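Local coordinates for protein glycosyltransferase (Streptomyces viridochromogenes, PDB 2IUY) that takes part in avilamycin A biosynthesis, probably as a retaining GT-B glycosyltransferase of family GT4 that uses a nucleotide-linked sugar, at residues S23-G28 / G57-R62; V6-I11 / H89-G94; P146-R151 / W319-I324; R78-A83 / A99-G104. All blocks are in the same frame, centred on the assembly; numbering follows the deposited sequence.

Contact 1 (S23-G28 / G57-R62); sequences SVPPQG and GSPAGR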
loop_
_atom_site.group_PDB
_atom_site.type_symbol
_atom_site.label_atom_id
_atom_site.label_comp_id
_atom_site.label_asym_id
_atom_site.label_seq_id
_atom_site.Cartn_x
_atom_site.Cartn_y
_atom_site.Cartn_z
ATOM N N SER A 23 -8.176 6.500 -10.688
ATOM C CA SER A 23 -6.917 6.718 -11.392
ATOM C C SER A 23 -5.684 6.216 -10.623
ATOM O O SER A 23 -5.761 5.763 -9.469
ATOM C CB SER A 23 -6.782 8.210 -11.798
ATOM O OG SER A 23 -6.512 8.993 -10.618
ATOM N N VAL A 24 -4.539 6.259 -11.290
ATOM C CA VAL A 24 -3.279 6.003 -10.665
ATOM C C VAL A 24 -2.413 7.223 -10.883
ATOM O O VAL A 24 -2.118 7.567 -12.036
ATOM C CB VAL A 24 -2.595 4.741 -11.302
ATOM C CG1 VAL A 24 -1.044 4.711 -11.001
ATOM C CG2 VAL A 24 -3.265 3.480 -10.827
ATOM N N PRO A 25 -2.017 7.918 -9.799
ATOM C CA PRO A 25 -2.377 7.667 -8.419
ATOM C C PRO A 25 -3.835 8.062 -8.201
ATOM O O PRO A 25 -4.408 8.813 -9.017
ATOM C CB PRO A 25 -1.411 8.579 -7.637
ATOM C CG PRO A 25 -1.127 9.673 -8.534
ATOM C CD PRO A 25 -1.194 9.139 -9.938
ATOM N N PRO A 26 -4.461 7.519 -7.142
ATOM C CA PRO A 26 -5.888 7.692 -7.066
ATOM C C PRO A 26 -6.261 9.079 -6.538
ATOM O O PRO A 26 -5.479 9.718 -5.819
ATOM C CB PRO A 26 -6.293 6.612 -6.059
ATOM C CG PRO A 26 -5.140 6.535 -5.139
ATOM C CD PRO A 26 -3.933 6.750 -5.998
ATOM N N GLN A 27 -7.461 9.536 -6.892
ATOM C CA GLN A 27 -7.969 10.827 -6.399
ATOM C C GLN A 27 -8.275 10.733 -4.876
ATOM O O GLN A 27 -7.981 11.649 -4.095
ATOM C CB GLN A 27 -9.216 11.239 -7.228
ATOM C CG GLN A 27 -9.100 10.941 -8.772
ATOM C CD GLN A 27 -9.630 9.524 -9.271
ATOM O OE1 GLN A 27 -9.373 8.454 -8.686
ATOM N NE2 GLN A 27 -10.349 9.559 -10.410
ATOM N N GLY A 28 -8.809 9.604 -4.446
ATOM C CA GLY A 28 -9.154 9.440 -3.033
ATOM C C GLY A 28 -8.492 8.215 -2.414
ATOM O O GLY A 28 -7.273 8.032 -2.534
ATOM N N GLY A 57 -7.824 7.698 -18.027
ATOM C CA GLY A 57 -8.013 9.016 -17.371
ATOM C C GLY A 57 -6.998 9.360 -16.293
ATOM O O GLY A 57 -7.078 10.457 -15.711
ATOM N N SER A 58 -6.058 8.440 -15.996
ATOM C CA SER A 58 -4.922 8.730 -15.086
ATOM C C SER A 58 -4.039 9.800 -15.736
ATOM O O SER A 58 -4.009 9.877 -16.947
ATOM C CB SER A 58 -4.087 7.471 -14.822
ATOM O OG SER A 58 -4.821 6.480 -14.133
ATOM N N PRO A 59 -3.300 10.629 -14.940
ATOM C CA PRO A 59 -2.404 11.626 -15.624
ATOM C C PRO A 59 -1.403 10.907 -16.544
ATOM O O PRO A 59 -0.874 9.837 -16.164
ATOM C CB PRO A 59 -1.699 12.332 -14.476
ATOM C CG PRO A 59 -2.603 12.070 -13.237
ATOM C CD PRO A 59 -3.234 10.710 -13.468
ATOM N N ALA A 60 -1.155 11.459 -17.736
ATOM C CA ALA A 60 -0.452 10.688 -18.778
ATOM C C ALA A 60 0.867 11.294 -19.286
ATOM O O ALA A 60 1.548 10.681 -20.133
ATOM C CB ALA A 60 -1.387 10.357 -19.944
ATOM N N GLY A 61 1.254 12.433 -18.705
ATOM C CA GLY A 61 2.441 13.208 -19.147
ATOM C C GLY A 61 3.844 12.582 -19.209
ATOM O O GLY A 61 4.517 12.740 -20.211
ATOM N N ARG A 62 4.288 11.935 -18.131
ATOM C CA ARG A 62 5.619 11.306 -18.043
ATOM C C ARG A 62 6.026 10.688 -19.407
ATOM O O ARG A 62 5.222 9.994 -20.048
ATOM C CB ARG A 62 5.632 10.244 -16.938
ATOM C CG ARG A 62 6.413 10.557 -15.669
ATOM C CD ARG A 62 7.941 10.270 -15.799
ATOM N NE ARG A 62 8.514 9.726 -14.554
ATOM C CZ ARG A 62 9.811 9.434 -14.356
ATOM N NH1 ARG A 62 10.722 9.634 -15.318
ATOM N NH2 ARG A 62 10.200 8.923 -13.179
HETATM O O HOH W 1 -0.299 8.849 -13.617
#

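Contact 2 (V6-I11 / H89-G94); sequences VALVNI and HDHSGG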
loop_
_atom_site.group_PDB
_atom_site.type_symbol
_atom_site.label_atom_id
_atom_site.label_comp_id
_atom_site.label_asym_id
_atom_site.label_seq_id
_atom_site.Cartn_x
_atom_site.Cartn_y
_atom_site.Cartn_z
ATOM N N VAL A 6 6.698 -2.617 -20.285
ATOM C CA VAL A 6 6.031 -3.267 -19.140
ATOM C C VAL A 6 4.563 -2.831 -19.125
ATOM O O VAL A 6 4.256 -1.623 -19.084
ATOM C CB VAL A 6 6.680 -2.962 -17.757
ATOM C CG1 VAL A 6 5.983 -3.803 -16.593
ATOM C CG2 VAL A 6 8.257 -3.144 -17.745
ATOM N N ALA A 7 3.666 -3.802 -19.211
ATOM C CA ALA A 7 2.244 -3.550 -19.025
ATOM C C ALA A 7 1.948 -3.744 -17.554
ATOM O O ALA A 7 2.105 -4.859 -17.048
ATOM C CB ALA A 7 1.415 -4.499 -19.864
ATOM N N LEU A 8 1.569 -2.647 -16.872
ATOM C CA LEU A 8 1.251 -2.642 -15.440
ATOM C C LEU A 8 -0.234 -2.613 -15.322
ATOM O O LEU A 8 -0.821 -1.641 -15.778
ATOM C CB LEU A 8 1.747 -1.379 -14.731
ATOM C CG LEU A 8 3.175 -1.260 -14.243
ATOM C CD1 LEU A 8 3.338 0.136 -13.526
ATOM C CD2 LEU A 8 3.562 -2.487 -13.365
ATOM N N VAL A 9 -0.832 -3.631 -14.680
ATOM C CA VAL A 9 -2.280 -3.760 -14.664
ATOM C C VAL A 9 -2.708 -3.400 -13.288
ATOM O O VAL A 9 -2.462 -4.139 -12.327
ATOM C CB VAL A 9 -2.826 -5.217 -15.059
ATOM C CG1 VAL A 9 -4.331 -5.157 -15.360
ATOM C CG2 VAL A 9 -2.115 -5.759 -16.315
ATOM N N ASN A 10 -3.326 -2.225 -13.191
ATOM C CA ASN A 10 -3.941 -1.756 -11.970
ATOM C C ASN A 10 -5.222 -2.525 -11.780
ATOM O O ASN A 10 -5.807 -3.011 -12.758
ATOM C CB ASN A 10 -4.295 -0.264 -12.120
ATOM C CG ASN A 10 -4.944 0.309 -10.889
ATOM O OD1 ASN A 10 -4.455 0.110 -9.779
ATOM N ND2 ASN A 10 -6.028 1.056 -11.072
ATOM N N ILE A 11 -5.669 -2.583 -10.529
ATOM C CA ILE A 11 -6.953 -3.190 -10.144
ATOM C C ILE A 11 -8.085 -2.280 -10.657
ATOM O O ILE A 11 -8.196 -1.119 -10.216
ATOM C CB ILE A 11 -7.057 -3.376 -8.595
ATOM C CG1 ILE A 11 -8.372 -4.066 -8.222
ATOM C CG2 ILE A 11 -6.948 -1.998 -7.834
ATOM C CD1 ILE A 11 -8.428 -4.545 -6.742
ATOM N N HIS A 89 2.613 -7.207 -15.753
ATOM C CA HIS A 89 2.760 -7.206 -14.316
ATOM C C HIS A 89 1.425 -6.812 -13.695
ATOM O O HIS A 89 1.044 -5.626 -13.702
ATOM C CB HIS A 89 3.903 -6.231 -13.943
ATOM C CG HIS A 89 4.257 -6.222 -12.490
ATOM N ND1 HIS A 89 5.312 -5.479 -11.998
ATOM C CD2 HIS A 89 3.686 -6.825 -11.416
ATOM C CE1 HIS A 89 5.405 -5.666 -10.689
ATOM N NE2 HIS A 89 4.421 -6.466 -10.311
ATOM N N ASP A 90 0.723 -7.839 -13.201
ATOM C CA ASP A 90 -0.594 -7.773 -12.646
ATOM C C ASP A 90 -0.588 -7.349 -11.178
ATOM O O ASP A 90 0.083 -7.933 -10.341
ATOM C CB ASP A 90 -1.367 -9.115 -12.839
ATOM C CG ASP A 90 -2.850 -8.990 -12.444
ATOM O OD1 ASP A 90 -3.419 -7.897 -12.678
ATOM O OD2 ASP A 90 -3.436 -9.924 -11.844
ATOM N N HIS A 91 -1.359 -6.298 -10.889
ATOM C CA HIS A 91 -1.627 -5.863 -9.519
ATOM C C HIS A 91 -3.085 -6.028 -9.152
ATOM O O HIS A 91 -3.465 -5.621 -8.087
ATOM C CB HIS A 91 -1.251 -4.376 -9.356
ATOM C CG HIS A 91 0.223 -4.136 -9.475
ATOM N ND1 HIS A 91 1.050 -4.046 -8.381
ATOM C CD2 HIS A 91 1.020 -4.043 -10.568
ATOM C CE1 HIS A 91 2.288 -3.841 -8.792
ATOM N NE2 HIS A 91 2.295 -3.829 -10.117
ATOM N N SER A 92 -3.912 -6.567 -10.054
ATOM C CA SER A 92 -5.372 -6.651 -9.857
ATOM C C SER A 92 -5.854 -7.835 -9.000
ATOM O O SER A 92 -7.044 -7.938 -8.751
ATOM C CB SER A 92 -6.067 -6.772 -11.205
ATOM O OG SER A 92 -5.903 -8.078 -11.697
ATOM N N GLY A 93 -4.957 -8.739 -8.606
ATOM C CA GLY A 93 -5.347 -9.986 -7.953
ATOM C C GLY A 93 -5.924 -10.983 -8.932
ATOM O O GLY A 93 -6.719 -11.841 -8.566
ATOM N N GLY A 94 -5.535 -10.891 -10.192
ATOM C CA GLY A 94 -5.914 -11.921 -11.114
ATOM C C GLY A 94 -7.205 -11.720 -11.875
ATOM O O GLY A 94 -7.802 -12.693 -12.355
#

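Contact 3 (P146-R151 / W319-I324); sequences PVDPAR and WGHVTI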
loop_
_atom_site.group_PDB
_atom_site.type_symbol
_atom_site.label_atom_id
_atom_site.label_comp_id
_atom_site.label_asym_id
_atom_site.label_seq_id
_atom_site.Cartn_x
_atom_site.Cartn_y
_atom_site.Cartn_z
ATOM N N PRO A 146 6.867 -0.134 -2.592
ATOM C CA PRO A 146 7.760 0.975 -2.897
ATOM C C PRO A 146 7.118 2.319 -2.585
ATOM O O PRO A 146 5.888 2.448 -2.547
ATOM C CB PRO A 146 7.938 0.856 -4.423
ATOM C CG PRO A 146 6.663 0.324 -4.925
ATOM C CD PRO A 146 6.169 -0.619 -3.802
ATOM N N VAL A 147 7.968 3.307 -2.393
ATOM C CA VAL A 147 7.522 4.639 -2.209
ATOM C C VAL A 147 8.491 5.572 -2.984
ATOM O O VAL A 147 9.707 5.412 -2.910
ATOM C CB VAL A 147 7.365 4.913 -0.668
ATOM C CG1 VAL A 147 8.693 5.066 0.107
ATOM C CG2 VAL A 147 6.375 5.924 -0.435
ATOM N N ASP A 148 7.934 6.510 -3.752
ATOM C CA ASP A 148 8.720 7.545 -4.435
ATOM C C ASP A 148 8.693 8.819 -3.586
ATOM O O ASP A 148 7.637 9.504 -3.489
ATOM C CB ASP A 148 8.112 7.787 -5.826
ATOM C CG ASP A 148 8.838 8.867 -6.637
ATOM O OD1 ASP A 148 9.898 9.399 -6.216
ATOM O OD2 ASP A 148 8.324 9.175 -7.739
ATOM N N PRO A 149 9.850 9.167 -2.997
ATOM C CA PRO A 149 9.907 10.350 -2.159
ATOM C C PRO A 149 9.409 11.610 -2.847
ATOM O O PRO A 149 8.853 12.470 -2.145
ATOM C CB PRO A 149 11.387 10.480 -1.773
ATOM C CG PRO A 149 12.020 9.130 -2.107
ATOM C CD PRO A 149 11.131 8.439 -3.079
ATOM N N ALA A 150 9.559 11.719 -4.175
ATOM C CA ALA A 150 9.082 12.904 -4.923
ATOM C C ALA A 150 7.585 13.081 -4.784
ATOM O O ALA A 150 7.079 14.167 -4.942
ATOM C CB ALA A 150 9.482 12.845 -6.446
ATOM N N ARG A 151 6.860 12.012 -4.504
ATOM C CA ARG A 151 5.405 12.100 -4.363
ATOM C C ARG A 151 4.993 12.549 -2.965
ATOM O O ARG A 151 3.801 12.780 -2.728
ATOM C CB ARG A 151 4.727 10.760 -4.692
ATOM C CG ARG A 151 4.682 10.435 -6.187
ATOM C CD ARG A 151 3.541 9.483 -6.584
ATOM N NE ARG A 151 3.647 9.132 -8.013
ATOM C CZ ARG A 151 3.022 9.722 -9.044
ATOM N NH1 ARG A 151 2.187 10.737 -8.869
ATOM N NH2 ARG A 151 3.251 9.291 -10.291
ATOM N N TRP A 319 12.580 0.849 0.951
ATOM C CA TRP A 319 11.389 0.848 0.136
ATOM C C TRP A 319 11.486 1.841 -1.016
ATOM O O TRP A 319 10.526 1.981 -1.746
ATOM C CB TRP A 319 10.113 1.098 0.990
ATOM C CG TRP A 319 10.097 0.208 2.245
ATOM C CD1 TRP A 319 10.337 -1.143 2.298
ATOM C CD2 TRP A 319 9.833 0.628 3.581
ATOM N NE1 TRP A 319 10.246 -1.590 3.606
ATOM C CE2 TRP A 319 9.951 -0.520 4.412
ATOM C CE3 TRP A 319 9.514 1.874 4.174
ATOM C CZ2 TRP A 319 9.775 -0.466 5.806
ATOM C CZ3 TRP A 319 9.329 1.922 5.573
ATOM C CH2 TRP A 319 9.465 0.749 6.363
ATOM N N GLY A 320 12.646 2.478 -1.230
ATOM C CA GLY A 320 12.716 3.520 -2.275
ATOM C C GLY A 320 12.230 3.013 -3.628
ATOM O O GLY A 320 12.519 1.871 -4.008
ATOM N N HIS A 321 11.507 3.851 -4.367
ATOM C CA HIS A 321 10.951 3.408 -5.661
ATOM C C HIS A 321 11.920 2.765 -6.656
ATOM O O HIS A 321 11.531 1.832 -7.372
ATOM C CB HIS A 321 10.122 4.514 -6.335
ATOM C CG HIS A 321 10.930 5.657 -6.886
ATOM N ND1 HIS A 321 11.809 6.398 -6.120
ATOM C CD2 HIS A 321 10.945 6.217 -8.117
ATOM C CE1 HIS A 321 12.348 7.346 -6.862
ATOM N NE2 HIS A 321 11.837 7.260 -8.075
ATOM N N VAL A 322 13.160 3.267 -6.721
ATOM C CA VAL A 322 14.128 2.809 -7.734
ATOM C C VAL A 322 14.723 1.478 -7.311
ATOM O O VAL A 322 14.895 0.569 -8.149
ATOM C CB VAL A 322 15.260 3.909 -8.026
ATOM C CG1 VAL A 322 16.445 3.332 -8.802
ATOM C CG2 VAL A 322 14.682 5.124 -8.783
ATOM N N THR A 323 15.035 1.361 -6.019
ATOM C CA THR A 323 15.500 0.093 -5.464
ATOM C C THR A 323 14.478 -1.043 -5.645
ATOM O O THR A 323 14.853 -2.157 -5.993
ATOM C CB THR A 323 16.021 0.145 -3.950
ATOM O OG1 THR A 323 16.649 -1.114 -3.636
ATOM C CG2 THR A 323 14.901 0.241 -2.966
ATOM N N ILE A 324 13.210 -0.750 -5.364
ATOM C CA ILE A 324 12.135 -1.738 -5.511
ATOM C C ILE A 324 11.840 -2.026 -6.981
ATOM O O ILE A 324 11.687 -3.169 -7.358
ATOM C CB ILE A 324 10.838 -1.263 -4.846
ATOM C CG1 ILE A 324 11.055 -1.125 -3.327
ATOM C CG2 ILE A 324 9.640 -2.239 -5.185
ATOM C CD1 ILE A 324 11.645 -2.409 -2.664
#

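Contact 4 (R78-A83 / A99-G104); sequences RWLRTA and AGLPPG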
loop_
_atom_site.group_PDB
_atom_site.type_symbol
_atom_site.label_atom_id
_atom_site.label_comp_id
_atom_site.label_asym_id
_atom_site.label_seq_id
_atom_site.Cartn_x
_atom_site.Cartn_y
_atom_site.Cartn_z
ATOM N N ARG A 78 -8.404 -7.947 -24.005
ATOM C CA ARG A 78 -8.380 -7.766 -25.441
ATOM C C ARG A 78 -7.105 -7.086 -25.858
ATOM O O ARG A 78 -6.478 -7.529 -26.822
ATOM C CB ARG A 78 -9.611 -6.983 -25.881
ATOM C CG ARG A 78 -9.812 -6.803 -27.386
ATOM C CD ARG A 78 -11.240 -6.361 -27.656
ATOM N NE ARG A 78 -12.187 -7.369 -27.147
ATOM C CZ ARG A 78 -13.165 -7.141 -26.262
ATOM N NH1 ARG A 78 -13.385 -5.906 -25.778
ATOM N NH2 ARG A 78 -13.940 -8.157 -25.872
ATOM N N TRP A 79 -6.713 -6.039 -25.116
ATOM C CA TRP A 79 -5.507 -5.238 -25.362
ATOM C C TRP A 79 -4.211 -6.039 -25.190
ATOM O O TRP A 79 -3.304 -5.952 -26.019
ATOM C CB TRP A 79 -5.466 -3.982 -24.455
ATOM C CG TRP A 79 -4.360 -3.014 -24.870
ATOM C CD1 TRP A 79 -4.442 -1.994 -25.816
ATOM C CD2 TRP A 79 -2.994 -2.990 -24.383
ATOM N NE1 TRP A 79 -3.220 -1.360 -25.927
ATOM C CE2 TRP A 79 -2.324 -1.948 -25.064
ATOM C CE3 TRP A 79 -2.281 -3.744 -23.432
ATOM C CZ2 TRP A 79 -0.968 -1.651 -24.835
ATOM C CZ3 TRP A 79 -0.930 -3.439 -23.207
ATOM C CH2 TRP A 79 -0.294 -2.409 -23.920
ATOM N N LEU A 80 -4.134 -6.785 -24.086
ATOM C CA LEU A 80 -2.989 -7.661 -23.768
ATOM C C LEU A 80 -2.728 -8.771 -24.805
ATOM O O LEU A 80 -1.575 -9.155 -25.039
ATOM C CB LEU A 80 -3.164 -8.276 -22.354
ATOM C CG LEU A 80 -3.054 -7.311 -21.163
ATOM C CD1 LEU A 80 -3.352 -8.067 -19.849
ATOM C CD2 LEU A 80 -1.695 -6.622 -21.120
ATOM N N ARG A 81 -3.792 -9.290 -25.422
ATOM C CA ARG A 81 -3.668 -10.342 -26.420
ATOM C C ARG A 81 -2.849 -9.913 -27.655
ATOM O O ARG A 81 -2.143 -10.714 -28.255
ATOM C CB ARG A 81 -5.072 -10.855 -26.821
ATOM C CG ARG A 81 -5.030 -12.124 -27.691
ATOM C CD ARG A 81 -6.431 -12.769 -27.916
ATOM N NE ARG A 81 -6.751 -13.829 -26.927
ATOM C CZ ARG A 81 -6.371 -15.120 -26.976
ATOM N NH1 ARG A 81 -5.614 -15.640 -27.976
ATOM N NH2 ARG A 81 -6.781 -15.936 -25.986
ATOM N N THR A 82 -2.923 -8.645 -28.019
ATOM C CA THR A 82 -2.253 -8.165 -29.229
ATOM C C THR A 82 -1.069 -7.227 -28.955
ATOM O O THR A 82 -0.391 -6.780 -29.898
ATOM C CB THR A 82 -3.263 -7.456 -30.159
ATOM O OG1 THR A 82 -3.797 -6.291 -29.503
ATOM C CG2 THR A 82 -4.412 -8.433 -30.542
ATOM N N ALA A 83 -0.827 -6.960 -27.663
ATOM C CA ALA A 83 0.191 -5.996 -27.217
ATOM C C ALA A 83 1.565 -6.535 -27.499
ATOM O O ALA A 83 1.838 -7.735 -27.328
ATOM C CB ALA A 83 0.045 -5.640 -25.713
ATOM N N ALA A 99 -3.064 -16.620 -19.775
ATOM C CA ALA A 99 -3.597 -17.276 -20.985
ATOM C C ALA A 99 -3.891 -16.244 -22.042
ATOM O O ALA A 99 -4.500 -15.198 -21.742
ATOM C CB ALA A 99 -4.890 -18.073 -20.665
ATOM N N GLY A 100 -3.446 -16.488 -23.263
ATOM C CA GLY A 100 -3.798 -15.560 -24.337
ATOM C C GLY A 100 -2.766 -14.507 -24.658
ATOM O O GLY A 100 -2.862 -13.804 -25.685
ATOM N N LEU A 101 -1.778 -14.360 -23.780
ATOM C CA LEU A 101 -0.679 -13.433 -24.039
ATOM C C LEU A 101 0.168 -13.956 -25.230
ATOM O O LEU A 101 0.272 -15.189 -25.442
ATOM C CB LEU A 101 0.204 -13.277 -22.780
ATOM C CG LEU A 101 -0.451 -12.691 -21.522
ATOM C CD1 LEU A 101 0.632 -12.527 -20.504
ATOM C CD2 LEU A 101 -1.156 -11.318 -21.785
ATOM N N PRO A 102 0.778 -13.032 -25.993
ATOM C CA PRO A 102 1.550 -13.415 -27.163
ATOM C C PRO A 102 2.793 -14.185 -26.742
ATOM O O PRO A 102 3.299 -13.975 -25.626
ATOM C CB PRO A 102 1.940 -12.065 -27.792
ATOM C CG PRO A 102 1.028 -11.084 -27.223
ATOM C CD PRO A 102 0.786 -11.577 -25.813
ATOM N N PRO A 103 3.291 -15.087 -27.621
ATOM C CA PRO A 103 4.486 -15.844 -27.227
ATOM C C PRO A 103 5.601 -14.883 -26.898
ATOM O O PRO A 103 5.768 -13.877 -27.571
ATOM C CB PRO A 103 4.869 -16.618 -28.502
ATOM C CG PRO A 103 3.678 -16.539 -29.419
ATOM C CD PRO A 103 2.817 -15.409 -28.989
ATOM N N GLY A 104 6.355 -15.170 -25.854
ATOM C CA GLY A 104 7.478 -14.332 -25.500
ATOM C C GLY A 104 7.138 -13.378 -24.364
ATOM O O GLY A 104 8.035 -12.810 -23.728
#

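Contact 1 (S23-G28 / G57-R62)
Two irregular loops approach each other most closely at Ser23 and Ser58, whose CA atoms lie 4.7 Å apart. The interaction rests on one hydroxyl: Ser58 OG, turned anti to its own carbonyl carbon, receives the backbone N-H of Val24 (N to OG 2.9 Å) almost in line, at 166°. Because the same OG also hydrogen-bonds to Ala55 O, the buried hydroxyl is gripped from two sides. A water bridges the loops, donating to Val24 O at 2.7 Å and to Pro59 O at 2.8 Å, while Pro59 CD sits 3.6 Å from that same Val24 O. The peptide before Pro25 is cis, consistent with the tight fold in which Ser23 OG, in the crowded position between its N and carbonyl carbon, reaches Pro25 O at 2.6 Å. Ser23 N donates to Gln27 OE1 at 3.0 Å from above the plane of the glutamine's side-chain amide. This loop leads straight into the UDP-binding residues Tyr29 and Gly30. Val24 packs on Ala37 of helix 31-45 and Leu52 of strand 49-53, Pro25 lies on Trp34 of that helix, and Ser58 touches Val67 of strand 65-67.

Contact 2 (V6-I11 / H89-G94)
Strands 5-9 and 87-90 run parallel here, pairing Leu8 with His89 and Val9 with Asp90, and the packing is densest along this ladder. His89 N points almost straight along the Ala7 C=O axis (N to O 2.7 Å), His89 O receives Val9 N at 2.9 Å, and Val9 O in turn takes His91 N, in the carbonyl plane, at 2.8 Å. On the face bearing Leu8 and His89, the leucine tip touches both imidazoles: CD2 is 3.7 Å from His89 ND1 and 3.7 Å from His91 NE2, meeting the His91 ring at its edge. His91 NE2 itself stands 3.4 Å above the His89 ring plane, near the rim. Both rings are held from outside, His89 by Tyr332 OH and Ser110 OG, His91 by His112. These are neighbouring strands of a parallel sheet in 3-2-1-4-5-6 order, the Rossmann-like N-terminal half of a GT-B enzyme. Strands 5-9 and 87-90 flank the point where the chain connections leave in opposite directions, so the carboxyl ends of the pair open onto the cleft. On the other face Val9 CB rests 3.6 Å from Asp90 OD1. That oxygen forms an Asx turn with Ser92 N and spends its syn lone pair on Ser92 OG, while OD2 takes Gly94 N, so the carboxylate shapes the turn. Beyond His91 the hydrogen-bond ladder ends: partly exposed Ile11 and Ser92 touch through CA and CB atoms (CA to CA 3.8 Å), with no hydrogen bond between them.

Contact 3 (P146-R151 / W319-I324)
His321 holds its CG in the crowded position between backbone N and carbonyl carbon (chi1 72°), whereas Asp148 extends its CG anti to the backbone N (chi1 179°). Together these torsions lay the carboxylate flat over the imidazole, the two side chains running the same way with planes 17° apart. Asp148 OD1 stands 3.2 Å above the ring toward its rim, with CE1 of His321 3.3 Å away, and Asp148 CB makes a CH-pi contact 3.9 Å from the ring centroid. Val322 CG2 covers the opposite face. The ring's NE2 bonds instead to Glu45 OE1, and these acidic neighbours would be expected to favour a positively charged imidazole. Asp148 OD1 also closes an Asx turn with Ala150 N, at 3.1 Å, which starts the 3-10 turn 149-151. In GT-B enzymes the chain commonly crosses back to the N-terminal domain at its end; here the break at Gly320, between helices 308-319 and 321-336, is paired with the 146-151 loop. Val147 N donates to Trp319 O at 3.0 Å, and His321 N returns a weak, bent bond to Val147 O at 2.8 Å. Farther along, the Pro146 ring crosses Ile324 at about a right angle, its CB 3.6 Å from Ile324 CG2. Val147 packs on Ser259 and Val263 of helix 256-263, the helix carrying the UDP-site residues Thr256, Val257 and Glu260.

Contact 4 (R78-A83 / A99-G104)
Apolar contact, carbonyl-to-proline contact and a guanidinium laid on a glycine make up this interface, across which no hydrogen bond passes. The apolar part is a single touch between leucines: Leu101 CD2 reaches back to Leu80 CB at 3.7 Å, although the Leu101 side chain sets out pointing away. Pro102 provides the second kind. It sets out toward the helix, and its ring lies among three backbone oxygens, CD lying 3.5 Å from Leu80 O and CG 3.4 Å from both Arg81 O and Ala83 O. The proline thus fits against backbone carbonyls of residues 80 to 83. In the third kind, Arg81 starts out extended, then bends at chi3 (-93°), so that its guanidinium folds over Gly100, whose CA stands 3.4 Å above the guanidinium plane near its rim. Gly100, with positive phi (96°) and no side chain, lets the flat group settle directly on its backbone; Arg81 CG touches Gly100 O at 3.4 Å. Arg81 lies on the exposed flank of the contact. Inward, Leu80 and Leu101 both pack on Val88 of strand 87-90, and Leu80 also reaches Leu53 of strand 49-53, so helix 73-82 and the loop before strand 106-111 pack against interior strands.

Contacts 1, 2 and 4 belong to the N-terminal sheet and its loops, whereas contact 3 ties the returning C-terminal helix to the region between domains. Contact 1 is nested in the loop closed by contact 2 and touches it, Val24 CG2 lying 3.6 Å from Asn10 CG. It also meets contact 3, where Pro25 CG is 3.5 Å from Arg151 NH1. Ala7 CB joins contact 2 to contact 4 at 4.0 Å from Leu80 CD2. The first three contacts lie near UDP-site residues: the side chain of Pro25 is about 7 Å from that of Arg225, Ile11 about 7 Å from Gly30, and Val147 about 4 Å from Glu260. Contact 4 lies away from that site, centred about 29 Å from contact 3.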